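Local coordinates for protein alcohol dehydrogenase, zinc-containing (Streptococcus pneumoniae serotype 2, PDB 5YLN) that binds zinc ions and probably catalyses the NAD+-dependent interconversion of alcohols with aldehydes or ketones, at residues A[15-19]-A[326-330]; A[84-89]-A[136-140]. One frame throughout, in Å; residues are numbered along the deposited sequence.

Overall arrangement
Contact 1 sets the hairpin strand 15-22 against the start of helix 329-337, and contact 2 pairs strands 85-88 and 137-139. Their centres lie about 25 Å apart and their nearest atoms about 12 Å, yet one mixed sheet relates them: strand 322-325, which leads into 326-330, is joined through 347-350, 33-39 and 66-72 to 85-88 and 137-139. In sequence, contact 2 nests inside the loop closed by contact 1. Neither holds a zinc ligand. Contact 2 is close to both metal sites, the side chain of Ile-88 about 8 Å from that of His-64 and that of Thr-136 about 8 Å from that of Cys-94. In contact 1 the side chain of Ile-329 is about 11 Å from that of Cys-42.

Contact 1. Residues A[15-19]-A[326-330]; sequences LASFV and LSEIE
The carbonyl oxygen Leu-326 O accepts a 2.9 Å hydrogen bond from Ile-329 N and also meets the Phe-18 ring, whose CE1 approaches it to 3.8 Å. That backbone bond closes the 3-10 turn that leads into helix 329-337, and the aromatic ring approaches the turn obliquely. With CG anti to the backbone N (chi1 -170°), Phe-18 reaches out from its strand to the other segment. Ile-329 CG2 comes to 3.6 Å from Phe-18 CD1, the tightest apolar touch here, while Leu-326 CD1 reaches CE1 more loosely. Near the far end of the ring, Phe-18 CZ sits 3.8 Å from Ser-327 CA. A large flat hydrocarbon suits this place, since one ring can touch Leu-326, Ser-327 and Ile-329 at once. Ser-327 turns its hydroxyl instead to Asp-352, with which it hydrogen-bonds. Glu-330 bends at chi2 and brings OE2 near the strand backbone, 3.9 Å from Phe-18 N, too long for a hydrogen bond. Strand 4-12 adds to the packing: Lys-6 touches Phe-18 and Tyr-8 touches Ile-329. The result is an aromatic side chain of an antiparallel beta hairpin, formed by 4-12 and 15-22, packed on the 3-10 turn that leads into a helix.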
loop_
_atom_site.group_PDB
_atom_site.type_symbol
_atom_site.label_atom_id
_atom_site.label_comp_id
_atom_site.label_asym_id
_atom_site.label_seq_id
_atom_site.Cartn_x
_atom_site.Cartn_y
_atom_site.Cartn_z
ATOM N N LEU A 15 29.309 -4.198 21.788
ATOM C CA LEU A 15 29.521 -4.158 23.233
ATOM C C LEU A 15 28.330 -3.514 23.931
ATOM O O LEU A 15 28.023 -2.343 23.696
ATOM C CB LEU A 15 30.790 -3.392 23.578
ATOM C CG LEU A 15 31.171 -3.288 25.053
ATOM C CD1 LEU A 15 31.458 -4.663 25.645
ATOM C CD2 LEU A 15 32.378 -2.370 25.217
ATOM N N ALA A 16 27.686 -4.270 24.808
ATOM C CA ALA A 16 26.766 -3.730 25.792
ATOM C C ALA A 16 27.206 -4.215 27.168
ATOM O O ALA A 16 27.864 -5.253 27.291
ATOM C CB ALA A 16 25.320 -4.146 25.504
ATOM N N SER A 17 26.849 -3.461 28.208
ATOM C CA SER A 17 27.424 -3.696 29.525
ATOM C C SER A 17 26.400 -3.422 30.617
ATOM O O SER A 17 25.723 -2.391 30.590
ATOM C CB SER A 17 28.680 -2.826 29.720
ATOM O OG SER A 17 29.861 -3.563 29.444
ATOM N N PHE A 18 26.287 -4.359 31.564
ATOM C CA PHE A 18 25.476 -4.208 32.775
ATOM C C PHE A 18 26.262 -3.368 33.783
ATOM O O PHE A 18 27.276 -3.828 34.324
ATOM C CB PHE A 18 25.141 -5.594 33.335
ATOM C CG PHE A 18 24.108 -5.601 34.441
ATOM C CD1 PHE A 18 22.817 -5.142 34.211
ATOM C CD2 PHE A 18 24.413 -6.103 35.699
ATOM C CE1 PHE A 18 21.866 -5.167 35.220
ATOM C CE2 PHE A 18 23.463 -6.123 36.710
ATOM C CZ PHE A 18 22.194 -5.655 36.467
ATOM N N VAL A 19 25.810 -2.132 34.034
ATOM C CA VAL A 19 26.605 -1.137 34.756
ATOM C C VAL A 19 25.717 -0.343 35.713
ATOM O O VAL A 19 24.487 -0.402 35.656
ATOM C CB VAL A 19 27.329 -0.176 33.788
ATOM C CG1 VAL A 19 28.341 -0.932 32.947
ATOM C CG2 VAL A 19 26.308 0.528 32.892
ATOM N N LEU A 326 17.127 -9.930 36.270
ATOM C CA LEU A 326 17.746 -8.735 35.695
ATOM C C LEU A 326 19.266 -8.765 35.856
ATOM O O LEU A 326 20.003 -8.435 34.919
ATOM C CB LEU A 326 17.135 -7.472 36.325
ATOM C CG LEU A 326 17.661 -6.072 35.970
ATOM C CD1 LEU A 326 17.826 -5.879 34.458
ATOM C CD2 LEU A 326 16.732 -4.991 36.547
ATOM N N SER A 327 19.756 -9.192 37.021
ATOM C CA SER A 327 21.198 -9.255 37.230
ATOM C C SER A 327 21.861 -10.279 36.324
ATOM O O SER A 327 23.087 -10.267 36.183
ATOM C CB SER A 327 21.506 -9.589 38.683
ATOM O OG SER A 327 20.798 -10.749 39.056
ATOM N N GLU A 328 21.083 -11.170 35.714
ATOM C CA GLU A 328 21.617 -12.122 34.754
ATOM C C GLU A 328 21.218 -11.749 33.326
ATOM O O GLU A 328 21.101 -12.620 32.463
ATOM C CB GLU A 328 21.163 -13.541 35.098
ATOM C CG GLU A 328 21.542 -14.022 36.516
ATOM C CD GLU A 328 23.043 -14.348 36.691
ATOM O OE1 GLU A 328 23.817 -14.176 35.724
ATOM O OE2 GLU A 328 23.451 -14.781 37.799
ATOM N N ILE A 329 21.016 -10.453 33.063
ATOM C CA ILE A 329 20.574 -10.023 31.741
ATOM C C ILE A 329 21.583 -10.398 30.654
ATOM O O ILE A 329 21.184 -10.706 29.525
ATOM C CB ILE A 329 20.277 -8.512 31.750
ATOM C CG1 ILE A 329 19.685 -8.095 30.415
ATOM C CG2 ILE A 329 21.552 -7.726 32.062
ATOM C CD1 ILE A 329 18.663 -6.978 30.499
ATOM N N GLU A 330 22.885 -10.410 30.969
ATOM C CA GLU A 330 23.886 -10.889 30.012
ATOM C C GLU A 330 23.568 -12.298 29.524
ATOM O O GLU A 330 23.643 -12.584 28.328
ATOM C CB GLU A 330 25.291 -10.873 30.629
ATOM C CG GLU A 330 25.803 -9.516 31.062
ATOM C CD GLU A 330 27.070 -9.096 30.329
ATOM O OE1 GLU A 330 27.638 -9.921 29.580
ATOM O OE2 GLU A 330 27.496 -7.932 30.498
#

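Contact 2. Residues A[84-89]-A[136-140]; sequences DKVLIS and TLYHT
Leu-87 and Tyr-138 form the hydrogen-bonded pair of an antiparallel strand pair within the GroES-like domain, Leu-87 N donating to Tyr-138 O at 2.7 Å and Tyr-138 N to Leu-87 O at 2.9 Å. Two residues on, Ser-89 N hydrogen-bonds to Thr-136 O at 3.2 Å; at the other end Thr-140 N binds Lys-85 O.

Branched aliphatic side chains fill the buried face shared by Ile-88 and Leu-137, which lie side by side, CG1 of the isoleucine 3.6 Å from CD2 of the leucine; Val-86 CG2 touches Leu-137 CD1. On the other face the partly exposed Tyr-138 pairs with Leu-87, whose CD2 meets Tyr-138 CD2 at 4.1 Å, with helix 302-310 packed against both residues. His-139, with CG anti to its carbonyl carbon (chi1 -72°), turns its ring back toward the first segment, Asp-84 OD2 lying 3.3 Å from His-139 CE1, at the ring edge near its plane, a contact and not a hydrogen bond.

Further out, strand 66-72 hydrogen-bonds to the backbone of Asp-84, Val-86 and Ile-88. Asn-79 O holds His-139 NE2 while Phe-80 stacks on that ring, and Lys-85 NZ bridges to Asp-146. Thr-140 brings both branches to bear: OG1 gives a weak bond to Lys-85 O, while methyl CG2 sits 3.3 Å from Leu-87 N.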
loop_
_atom_site.group_PDB
_atom_site.type_symbol
_atom_site.label_atom_id
_atom_site.label_comp_id
_atom_site.label_asym_id
_atom_site.label_seq_id
_atom_site.Cartn_x
_atom_site.Cartn_y
_atom_site.Cartn_z
ATOM N N ASP A 84 0.461 2.223 41.373
ATOM C CA ASP A 84 -0.260 1.652 40.244
ATOM C C ASP A 84 0.600 0.642 39.499
ATOM O O ASP A 84 1.712 0.954 39.066
ATOM C CB ASP A 84 -0.700 2.771 39.308
ATOM C CG ASP A 84 -1.795 3.639 39.909
ATOM O OD1 ASP A 84 -2.292 3.299 41.005
ATOM O OD2 ASP A 84 -2.154 4.661 39.293
ATOM N N LYS A 85 0.080 -0.578 39.362
ATOM C CA LYS A 85 0.693 -1.599 38.517
ATOM C C LYS A 85 0.278 -1.335 37.074
ATOM O O LYS A 85 -0.921 -1.310 36.770
ATOM C CB LYS A 85 0.267 -2.996 38.959
ATOM C CG LYS A 85 0.687 -4.078 37.990
ATOM C CD LYS A 85 0.617 -5.471 38.595
ATOM C CE LYS A 85 0.696 -6.521 37.481
ATOM N NZ LYS A 85 1.276 -7.821 37.922
ATOM N N VAL A 86 1.249 -1.102 36.188
ATOM C CA VAL A 86 0.914 -0.641 34.842
ATOM C C VAL A 86 1.817 -1.253 33.772
ATOM O O VAL A 86 2.941 -1.692 34.037
ATOM C CB VAL A 86 0.937 0.908 34.749
ATOM C CG1 VAL A 86 -0.192 1.521 35.610
ATOM C CG2 VAL A 86 2.292 1.453 35.135
ATOM N N LEU A 87 1.275 -1.319 32.561
ATOM C CA LEU A 87 2.013 -1.664 31.359
ATOM C C LEU A 87 2.570 -0.408 30.703
ATOM O O LEU A 87 1.912 0.637 30.668
ATOM C CB LEU A 87 1.110 -2.406 30.373
ATOM C CG LEU A 87 1.552 -2.431 28.904
ATOM C CD1 LEU A 87 2.498 -3.587 28.585
ATOM C CD2 LEU A 87 0.345 -2.409 27.964
ATOM N N ILE A 88 3.787 -0.515 30.172
ATOM C CA ILE A 88 4.441 0.586 29.474
ATOM C C ILE A 88 4.545 0.207 28.004
ATOM O O ILE A 88 5.181 -0.799 27.652
ATOM C CB ILE A 88 5.826 0.910 30.051
ATOM C CG1 ILE A 88 5.798 0.903 31.587
ATOM C CG2 ILE A 88 6.299 2.265 29.534
ATOM C CD1 ILE A 88 6.816 -0.013 32.197
ATOM N N SER A 89 3.926 1.023 27.153
ATOM C CA SER A 89 4.035 0.848 25.712
ATOM C C SER A 89 5.437 1.203 25.225
ATOM O O SER A 89 6.127 2.042 25.806
ATOM C CB SER A 89 2.984 1.724 25.004
ATOM O OG SER A 89 3.263 1.844 23.631
ATOM N N THR A 136 1.149 6.991 27.857
ATOM C CA THR A 136 2.101 5.923 27.591
ATOM C C THR A 136 1.899 4.713 28.488
ATOM O O THR A 136 2.301 3.607 28.112
ATOM C CB THR A 136 3.533 6.477 27.735
ATOM O OG1 THR A 136 3.664 7.603 26.854
ATOM C CG2 THR A 136 4.635 5.433 27.393
ATOM N N LEU A 137 1.241 4.880 29.632
ATOM C CA LEU A 137 1.000 3.804 30.586
ATOM C C LEU A 137 -0.431 3.287 30.464
ATOM O O LEU A 137 -1.344 4.027 30.100
ATOM C CB LEU A 137 1.245 4.295 32.016
ATOM C CG LEU A 137 2.630 4.844 32.341
ATOM C CD1 LEU A 137 2.705 5.262 33.813
ATOM C CD2 LEU A 137 3.673 3.783 32.043
ATOM N N TYR A 138 -0.615 2.010 30.788
ATOM C CA TYR A 138 -1.935 1.390 30.849
ATOM C C TYR A 138 -2.087 0.633 32.156
ATOM O O TYR A 138 -1.192 -0.124 32.548
ATOM C CB TYR A 138 -2.163 0.446 29.672
ATOM C CG TYR A 138 -2.256 1.175 28.361
ATOM C CD1 TYR A 138 -3.475 1.671 27.908
ATOM C CD2 TYR A 138 -1.123 1.393 27.589
ATOM C CE1 TYR A 138 -3.564 2.344 26.717
ATOM C CE2 TYR A 138 -1.201 2.065 26.397
ATOM C CZ TYR A 138 -2.425 2.542 25.964
ATOM O OH TYR A 138 -2.521 3.219 24.775
ATOM N N HIS A 139 -3.225 0.824 32.818
ATOM C CA HIS A 139 -3.515 0.063 34.019
ATOM C C HIS A 139 -3.645 -1.416 33.679
ATOM O O HIS A 139 -4.269 -1.776 32.683
ATOM C CB HIS A 139 -4.803 0.583 34.666
ATOM C CG HIS A 139 -4.653 1.925 35.312
ATOM N ND1 HIS A 139 -3.956 2.106 36.492
ATOM C CD2 HIS A 139 -5.102 3.146 34.945
ATOM C CE1 HIS A 139 -3.990 3.383 36.823
ATOM N NE2 HIS A 139 -4.677 4.036 35.901
ATOM N N THR A 140 -3.032 -2.283 34.499
ATOM C CA THR A 140 -3.112 -3.649 33.991
ATOM C C THR A 140 -4.304 -4.400 34.596
ATOM O O THR A 140 -4.571 -4.283 35.800
ATOM C CB THR A 140 -1.835 -4.422 34.294
ATOM O OG1 THR A 140 -1.556 -4.371 35.702
ATOM C CG2 THR A 140 -0.656 -3.835 33.519
#